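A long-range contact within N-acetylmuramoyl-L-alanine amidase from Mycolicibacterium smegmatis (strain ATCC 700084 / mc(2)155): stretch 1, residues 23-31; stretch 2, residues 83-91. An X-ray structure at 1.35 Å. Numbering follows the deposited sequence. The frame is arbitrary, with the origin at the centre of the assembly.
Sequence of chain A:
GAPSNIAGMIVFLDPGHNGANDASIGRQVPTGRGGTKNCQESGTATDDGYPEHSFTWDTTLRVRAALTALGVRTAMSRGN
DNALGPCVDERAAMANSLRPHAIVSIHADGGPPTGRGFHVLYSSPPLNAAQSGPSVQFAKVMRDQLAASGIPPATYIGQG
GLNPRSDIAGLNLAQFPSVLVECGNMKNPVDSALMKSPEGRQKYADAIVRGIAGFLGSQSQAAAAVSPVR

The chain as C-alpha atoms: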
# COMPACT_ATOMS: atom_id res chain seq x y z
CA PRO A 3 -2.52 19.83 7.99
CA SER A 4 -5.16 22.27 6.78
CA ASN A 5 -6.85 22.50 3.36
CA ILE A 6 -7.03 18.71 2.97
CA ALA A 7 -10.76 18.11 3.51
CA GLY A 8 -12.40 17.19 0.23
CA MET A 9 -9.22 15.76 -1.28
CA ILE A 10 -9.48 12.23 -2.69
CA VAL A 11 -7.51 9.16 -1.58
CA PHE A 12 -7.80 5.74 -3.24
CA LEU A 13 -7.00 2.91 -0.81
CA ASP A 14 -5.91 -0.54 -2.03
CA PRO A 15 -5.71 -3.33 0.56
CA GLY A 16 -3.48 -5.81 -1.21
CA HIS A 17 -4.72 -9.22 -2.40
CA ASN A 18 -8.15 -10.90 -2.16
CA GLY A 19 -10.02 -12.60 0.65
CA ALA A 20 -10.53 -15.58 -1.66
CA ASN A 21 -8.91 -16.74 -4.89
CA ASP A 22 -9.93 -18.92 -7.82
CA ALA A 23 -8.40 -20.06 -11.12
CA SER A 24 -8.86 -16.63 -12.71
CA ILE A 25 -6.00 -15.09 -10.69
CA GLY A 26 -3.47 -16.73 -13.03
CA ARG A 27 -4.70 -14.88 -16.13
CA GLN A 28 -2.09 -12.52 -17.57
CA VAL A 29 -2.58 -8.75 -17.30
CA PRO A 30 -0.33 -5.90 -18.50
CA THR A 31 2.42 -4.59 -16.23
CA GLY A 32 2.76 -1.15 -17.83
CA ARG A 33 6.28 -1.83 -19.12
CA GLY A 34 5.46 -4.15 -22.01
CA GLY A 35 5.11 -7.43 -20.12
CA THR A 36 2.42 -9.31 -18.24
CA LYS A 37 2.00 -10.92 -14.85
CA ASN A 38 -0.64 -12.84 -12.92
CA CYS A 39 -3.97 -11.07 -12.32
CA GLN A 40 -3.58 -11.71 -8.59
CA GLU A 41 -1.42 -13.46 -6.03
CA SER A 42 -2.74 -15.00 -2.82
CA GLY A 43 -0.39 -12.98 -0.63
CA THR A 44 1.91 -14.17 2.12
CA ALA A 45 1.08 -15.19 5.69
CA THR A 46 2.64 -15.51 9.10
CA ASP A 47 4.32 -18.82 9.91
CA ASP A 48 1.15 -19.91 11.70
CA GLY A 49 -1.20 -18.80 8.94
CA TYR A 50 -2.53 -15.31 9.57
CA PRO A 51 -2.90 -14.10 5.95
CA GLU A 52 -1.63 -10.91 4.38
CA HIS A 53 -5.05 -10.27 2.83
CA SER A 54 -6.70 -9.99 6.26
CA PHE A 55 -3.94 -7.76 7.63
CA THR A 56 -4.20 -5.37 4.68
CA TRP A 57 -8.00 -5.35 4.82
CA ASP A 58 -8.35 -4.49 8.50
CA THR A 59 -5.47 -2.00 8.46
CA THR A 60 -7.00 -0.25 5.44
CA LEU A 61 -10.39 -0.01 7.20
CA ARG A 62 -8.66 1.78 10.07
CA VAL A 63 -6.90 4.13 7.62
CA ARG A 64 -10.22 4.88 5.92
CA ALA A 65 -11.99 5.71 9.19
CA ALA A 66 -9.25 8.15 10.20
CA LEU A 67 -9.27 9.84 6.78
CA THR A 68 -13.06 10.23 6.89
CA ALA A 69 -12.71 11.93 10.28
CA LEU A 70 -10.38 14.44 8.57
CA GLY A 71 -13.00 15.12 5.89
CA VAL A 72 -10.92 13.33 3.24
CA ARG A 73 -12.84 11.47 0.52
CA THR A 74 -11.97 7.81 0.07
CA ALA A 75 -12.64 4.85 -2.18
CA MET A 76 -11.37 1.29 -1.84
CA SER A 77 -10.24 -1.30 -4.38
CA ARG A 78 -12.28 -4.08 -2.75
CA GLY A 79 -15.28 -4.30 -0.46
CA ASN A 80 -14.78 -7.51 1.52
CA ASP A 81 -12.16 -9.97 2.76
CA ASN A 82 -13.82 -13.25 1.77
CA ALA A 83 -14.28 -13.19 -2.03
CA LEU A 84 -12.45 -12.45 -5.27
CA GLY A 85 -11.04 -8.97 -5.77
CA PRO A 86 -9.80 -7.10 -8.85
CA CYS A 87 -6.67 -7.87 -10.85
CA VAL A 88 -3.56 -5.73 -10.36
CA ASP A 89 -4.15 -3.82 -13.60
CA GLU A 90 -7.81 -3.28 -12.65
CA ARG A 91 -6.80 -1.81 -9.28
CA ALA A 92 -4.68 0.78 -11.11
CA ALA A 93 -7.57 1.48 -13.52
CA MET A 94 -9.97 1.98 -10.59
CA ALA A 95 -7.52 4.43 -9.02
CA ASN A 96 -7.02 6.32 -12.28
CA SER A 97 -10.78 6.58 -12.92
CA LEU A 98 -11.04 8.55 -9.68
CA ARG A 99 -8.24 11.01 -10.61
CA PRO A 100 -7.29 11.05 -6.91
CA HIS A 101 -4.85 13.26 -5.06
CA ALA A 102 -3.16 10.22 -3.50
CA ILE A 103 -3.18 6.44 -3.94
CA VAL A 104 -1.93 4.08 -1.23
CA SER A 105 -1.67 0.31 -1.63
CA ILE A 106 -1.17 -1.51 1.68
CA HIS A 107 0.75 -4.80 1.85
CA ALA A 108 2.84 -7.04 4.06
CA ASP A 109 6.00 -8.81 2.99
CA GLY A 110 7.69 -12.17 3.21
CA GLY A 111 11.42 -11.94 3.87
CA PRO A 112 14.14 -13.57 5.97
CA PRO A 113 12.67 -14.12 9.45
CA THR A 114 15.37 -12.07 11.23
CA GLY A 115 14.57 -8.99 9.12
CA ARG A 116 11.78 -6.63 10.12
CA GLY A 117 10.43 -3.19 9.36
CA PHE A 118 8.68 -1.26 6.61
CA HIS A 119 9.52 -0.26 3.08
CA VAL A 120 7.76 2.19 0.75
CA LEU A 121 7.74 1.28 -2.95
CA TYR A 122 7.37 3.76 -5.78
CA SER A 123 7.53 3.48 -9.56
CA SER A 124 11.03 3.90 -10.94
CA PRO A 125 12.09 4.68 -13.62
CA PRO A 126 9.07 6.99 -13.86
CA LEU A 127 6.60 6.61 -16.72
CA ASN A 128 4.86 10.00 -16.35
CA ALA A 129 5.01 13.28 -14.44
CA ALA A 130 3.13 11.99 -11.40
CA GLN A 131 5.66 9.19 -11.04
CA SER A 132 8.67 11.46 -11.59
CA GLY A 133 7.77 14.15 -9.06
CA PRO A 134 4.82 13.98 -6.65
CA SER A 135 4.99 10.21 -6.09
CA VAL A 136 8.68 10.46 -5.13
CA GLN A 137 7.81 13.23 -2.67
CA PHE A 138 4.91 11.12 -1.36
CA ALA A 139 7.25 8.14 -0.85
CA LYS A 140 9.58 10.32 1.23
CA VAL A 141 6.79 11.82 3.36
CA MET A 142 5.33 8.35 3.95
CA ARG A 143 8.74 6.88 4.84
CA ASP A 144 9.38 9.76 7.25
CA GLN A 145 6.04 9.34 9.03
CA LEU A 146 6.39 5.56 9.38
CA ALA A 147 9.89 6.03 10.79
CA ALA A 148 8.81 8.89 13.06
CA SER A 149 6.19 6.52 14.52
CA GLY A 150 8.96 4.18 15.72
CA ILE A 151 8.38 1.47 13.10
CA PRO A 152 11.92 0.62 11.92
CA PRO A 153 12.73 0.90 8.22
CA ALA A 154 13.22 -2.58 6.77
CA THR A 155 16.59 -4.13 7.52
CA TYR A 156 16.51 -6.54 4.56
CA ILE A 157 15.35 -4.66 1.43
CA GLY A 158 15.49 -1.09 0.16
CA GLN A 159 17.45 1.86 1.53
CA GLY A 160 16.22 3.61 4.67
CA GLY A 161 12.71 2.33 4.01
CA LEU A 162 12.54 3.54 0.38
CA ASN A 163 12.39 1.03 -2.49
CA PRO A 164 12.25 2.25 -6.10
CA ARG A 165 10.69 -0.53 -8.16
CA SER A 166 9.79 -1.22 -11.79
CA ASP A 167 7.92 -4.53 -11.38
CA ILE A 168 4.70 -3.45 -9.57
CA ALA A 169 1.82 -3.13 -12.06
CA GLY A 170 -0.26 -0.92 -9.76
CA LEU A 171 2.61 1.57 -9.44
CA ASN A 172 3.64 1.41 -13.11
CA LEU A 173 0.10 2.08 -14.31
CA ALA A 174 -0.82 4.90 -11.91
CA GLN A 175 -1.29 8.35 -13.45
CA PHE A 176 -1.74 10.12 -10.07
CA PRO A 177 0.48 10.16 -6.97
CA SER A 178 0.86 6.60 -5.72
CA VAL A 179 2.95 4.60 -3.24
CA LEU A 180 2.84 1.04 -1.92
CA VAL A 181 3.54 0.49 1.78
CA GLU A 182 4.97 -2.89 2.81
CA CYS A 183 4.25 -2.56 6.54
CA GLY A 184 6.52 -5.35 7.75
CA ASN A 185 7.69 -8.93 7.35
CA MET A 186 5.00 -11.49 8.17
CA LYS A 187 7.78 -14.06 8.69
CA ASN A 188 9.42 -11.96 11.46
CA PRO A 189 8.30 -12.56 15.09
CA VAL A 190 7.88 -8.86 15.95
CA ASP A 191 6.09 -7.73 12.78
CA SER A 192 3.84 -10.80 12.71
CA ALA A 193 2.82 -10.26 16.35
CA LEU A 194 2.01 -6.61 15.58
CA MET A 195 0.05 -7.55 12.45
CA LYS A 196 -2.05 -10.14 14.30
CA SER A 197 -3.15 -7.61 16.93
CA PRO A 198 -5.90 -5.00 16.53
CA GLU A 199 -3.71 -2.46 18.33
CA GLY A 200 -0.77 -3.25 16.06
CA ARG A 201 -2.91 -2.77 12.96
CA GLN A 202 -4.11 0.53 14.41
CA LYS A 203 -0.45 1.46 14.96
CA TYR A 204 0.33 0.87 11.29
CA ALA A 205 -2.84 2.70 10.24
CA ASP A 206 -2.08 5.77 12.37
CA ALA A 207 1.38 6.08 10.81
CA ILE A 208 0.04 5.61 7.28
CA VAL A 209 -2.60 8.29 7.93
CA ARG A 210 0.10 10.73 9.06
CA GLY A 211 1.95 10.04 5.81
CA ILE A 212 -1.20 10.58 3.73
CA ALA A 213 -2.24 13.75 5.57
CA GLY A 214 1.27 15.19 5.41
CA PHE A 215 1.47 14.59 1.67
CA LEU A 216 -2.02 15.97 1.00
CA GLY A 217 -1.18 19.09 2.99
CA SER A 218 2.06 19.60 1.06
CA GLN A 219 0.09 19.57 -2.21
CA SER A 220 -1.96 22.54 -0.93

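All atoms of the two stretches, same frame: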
# COMPACT_ATOMS: atom_id res chain seq x y z
N ALA A 23 -9.32 -19.81 -10.01
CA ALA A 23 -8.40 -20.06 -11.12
C ALA A 23 -8.15 -18.83 -11.98
O ALA A 23 -7.19 -18.80 -12.74
CB ALA A 23 -8.90 -21.21 -11.99
N SER A 24 -9.00 -17.81 -11.86
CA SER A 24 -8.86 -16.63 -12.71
C SER A 24 -7.72 -15.71 -12.29
O SER A 24 -7.38 -14.79 -13.04
CB SER A 24 -10.18 -15.85 -12.79
OG SER A 24 -10.68 -15.54 -11.50
N ILE A 25 -7.11 -15.93 -11.12
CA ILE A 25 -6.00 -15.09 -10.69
C ILE A 25 -4.72 -15.36 -11.46
O ILE A 25 -3.79 -14.55 -11.39
CB ILE A 25 -5.76 -15.14 -9.17
CG1 ILE A 25 -5.09 -16.45 -8.76
CG2 ILE A 25 -7.07 -14.92 -8.42
CD1 ILE A 25 -4.69 -16.50 -7.30
N GLY A 26 -4.64 -16.46 -12.21
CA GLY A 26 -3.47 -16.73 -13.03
C GLY A 26 -3.47 -16.08 -14.40
O GLY A 26 -2.43 -16.07 -15.07
N ARG A 27 -4.61 -15.54 -14.84
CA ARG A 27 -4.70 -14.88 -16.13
C ARG A 27 -3.72 -13.71 -16.21
O ARG A 27 -3.51 -13.00 -15.23
CB ARG A 27 -6.12 -14.38 -16.36
CG ARG A 27 -6.33 -13.69 -17.71
CD ARG A 27 -7.75 -13.19 -17.87
NE ARG A 27 -8.14 -12.28 -16.80
CZ ARG A 27 -7.93 -10.96 -16.83
NH1 ARG A 27 -7.34 -10.41 -17.88
NH2 ARG A 27 -8.32 -10.20 -15.82
N GLN A 28 -3.13 -13.52 -17.39
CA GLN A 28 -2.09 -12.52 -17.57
C GLN A 28 -2.68 -11.14 -17.83
O GLN A 28 -3.62 -10.99 -18.62
CB GLN A 28 -1.18 -12.92 -18.73
CG GLN A 28 -0.37 -14.17 -18.46
CD GLN A 28 0.54 -14.04 -17.25
OE1 GLN A 28 1.54 -13.32 -17.29
NE2 GLN A 28 0.20 -14.73 -16.17
N VAL A 29 -2.13 -10.13 -17.16
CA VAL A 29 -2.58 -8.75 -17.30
C VAL A 29 -1.36 -7.87 -17.53
O VAL A 29 -0.25 -8.23 -17.11
CB VAL A 29 -3.40 -8.29 -16.08
CG1 VAL A 29 -4.57 -9.24 -15.81
CG2 VAL A 29 -2.51 -8.16 -14.85
N PRO A 30 -1.50 -6.72 -18.19
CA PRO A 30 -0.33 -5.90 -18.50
C PRO A 30 0.31 -5.31 -17.25
O PRO A 30 -0.36 -4.99 -16.26
CB PRO A 30 -0.89 -4.79 -19.39
CG PRO A 30 -2.33 -4.73 -19.06
CD PRO A 30 -2.74 -6.13 -18.74
N THR A 31 1.64 -5.16 -17.32
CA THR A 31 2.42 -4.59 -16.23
C THR A 31 2.65 -3.10 -16.37
O THR A 31 3.03 -2.45 -15.39
CB THR A 31 3.81 -5.24 -16.20
OG1 THR A 31 4.51 -4.90 -17.41
CG2 THR A 31 3.70 -6.73 -16.07
N ALA A 83 -13.93 -12.86 -0.66
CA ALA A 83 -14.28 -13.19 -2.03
C ALA A 83 -13.23 -12.63 -2.98
O ALA A 83 -12.30 -11.93 -2.56
CB ALA A 83 -15.69 -12.70 -2.36
N LEU A 84 -13.39 -12.93 -4.26
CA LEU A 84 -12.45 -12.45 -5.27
C LEU A 84 -12.42 -10.93 -5.29
O LEU A 84 -13.42 -10.26 -5.05
CB LEU A 84 -12.84 -12.97 -6.65
CG LEU A 84 -12.60 -14.45 -6.93
CD1 LEU A 84 -13.24 -14.85 -8.24
CD2 LEU A 84 -11.11 -14.74 -6.96
N GLY A 85 -11.23 -10.39 -5.58
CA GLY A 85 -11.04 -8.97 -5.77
C GLY A 85 -10.40 -8.70 -7.12
O GLY A 85 -10.06 -9.64 -7.86
N PRO A 86 -10.22 -7.43 -7.48
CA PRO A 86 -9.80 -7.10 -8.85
C PRO A 86 -8.34 -7.44 -9.12
O PRO A 86 -7.51 -7.50 -8.21
CB PRO A 86 -10.01 -5.58 -8.92
CG PRO A 86 -10.91 -5.24 -7.77
CD PRO A 86 -10.56 -6.23 -6.70
N CYS A 87 -8.04 -7.65 -10.40
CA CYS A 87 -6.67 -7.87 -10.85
C CYS A 87 -5.81 -6.62 -10.61
O CYS A 87 -6.31 -5.51 -10.43
CB CYS A 87 -6.64 -8.20 -12.34
SG CYS A 87 -7.58 -9.65 -12.81
N VAL A 88 -4.49 -6.82 -10.67
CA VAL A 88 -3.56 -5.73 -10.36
C VAL A 88 -3.67 -4.59 -11.36
O VAL A 88 -3.52 -3.42 -10.99
CB VAL A 88 -2.12 -6.24 -10.19
CG1 VAL A 88 -1.98 -7.11 -8.93
CG2 VAL A 88 -1.67 -7.00 -11.42
N ASP A 89 -3.94 -4.89 -12.63
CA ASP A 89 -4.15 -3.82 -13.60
C ASP A 89 -5.48 -3.10 -13.35
O ASP A 89 -5.56 -1.87 -13.47
CB ASP A 89 -4.03 -4.32 -15.04
CG ASP A 89 -5.09 -5.35 -15.40
OD1 ASP A 89 -5.56 -6.10 -14.52
OD2 ASP A 89 -5.43 -5.45 -16.60
N GLU A 90 -6.51 -3.86 -12.96
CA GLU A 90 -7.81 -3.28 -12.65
C GLU A 90 -7.74 -2.35 -11.44
O GLU A 90 -8.42 -1.32 -11.41
CB GLU A 90 -8.85 -4.39 -12.43
CG GLU A 90 -9.14 -5.21 -13.69
CD GLU A 90 -10.08 -6.40 -13.45
OE1 GLU A 90 -10.12 -6.96 -12.33
OE2 GLU A 90 -10.79 -6.79 -14.41
N ARG A 91 -6.94 -2.70 -10.43
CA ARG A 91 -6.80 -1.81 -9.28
C ARG A 91 -6.17 -0.47 -9.68
O ARG A 91 -6.57 0.58 -9.16
CB ARG A 91 -6.01 -2.50 -8.17
CG ARG A 91 -6.71 -3.74 -7.61
CD ARG A 91 -5.83 -4.50 -6.65
NE ARG A 91 -6.48 -5.73 -6.22
CZ ARG A 91 -6.68 -6.11 -4.95
NH1 ARG A 91 -6.25 -5.37 -3.94
NH2 ARG A 91 -7.29 -7.27 -4.70
O HOH W 1 -7.94 -7.47 -15.81
O HOH W 2 -6.55 -7.29 -18.38

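The contact between residues 23-31 and 83-91 is small, burying 331 Å² summed over both sides, and no direct hydrogen bond crosses it. Apolar side-chain packing and two bridging water molecules account for the cohesion.

Stretch 2 begins as an extended segment. Ala83 lies beyond reach of stretch 1, and the first residue to touch it is Leu84, whose CA-to-CB bond points toward the other stretch. With chi1 in m and chi2 in t, its two methyl groups meet the 3-10 segment of stretch 1: CD2 of Leu84 lies 4.3 Å from CG2 of Ile25, and CD1 of Leu84 lies 4.2 Å from OG of Ser24. These are loose contacts at an exposed margin, where a branched aliphatic side chain can cover part of its neighbours without demanding a precise fit. Gly85 and Pro86 make no contact across the interface. Pro86 instead supports the local fold, its carbonyl O accepting a nearly linear 2.9 Å hydrogen bond from NE of Arg91, a buried side chain that also takes no part in the contact.

Cys87 occupies the N-cap position, and its side chain is buried and directed toward stretch 1. Its CB packs at 4.2 Å against CG1 of Val29, while its SG, covalently bonded to a group elsewhere in the structure, comes within 3.1 Å of NH2 of Arg27. The start of the helix is reinforced from within, since the backbone N of Cys87 donates a 2.9 Å hydrogen bond to OE1 of Glu90, and the backbone N of Arg91 donates to O of Cys87, also at 2.9 Å.

Val88, the first helical residue, places CG2 3.7 Å from CG2 of Val29. Val29 therefore lies against both Cys87 and Val88, its compact beta-branched side chain filling a buried position in the short strand 28-30.

Asp89 has the largest area covered by the other stretch, 60 Å². Its chi1 of 63° (p) brings the carboxylate up to the strand, with OD1 3.4 Å from CB of Val29 and OD2 3.5 Å from CD of Pro30. This polar group is not left unsatisfied, because two waters connect it to the guanidinium of Arg27. Water 1 accepts from NH2 of Arg27 at 2.8 Å and donates to OD1 of Asp89 at 3.0 Å; water 2 accepts from NH1 of Arg27 at 3.3 Å and donates to OD2 of Asp89 at 2.8 Å. Arg27 suits this role by its length: its CA-to-CB bond points sideways, but chi1 and chi2 are both t, which carries the chain outward, and a turn at chi3 (57°, p) accompanies the approach of its end to stretch 2.

Glu90 adds only a marginal contact. Its OE2 stands 4.4 Å from NH2 of Arg27, so the opposite charges are near each other but beyond salt-bridge distance. Not every polar atom is compensated: O of Pro30 is buried by the contact and has no partner in the model.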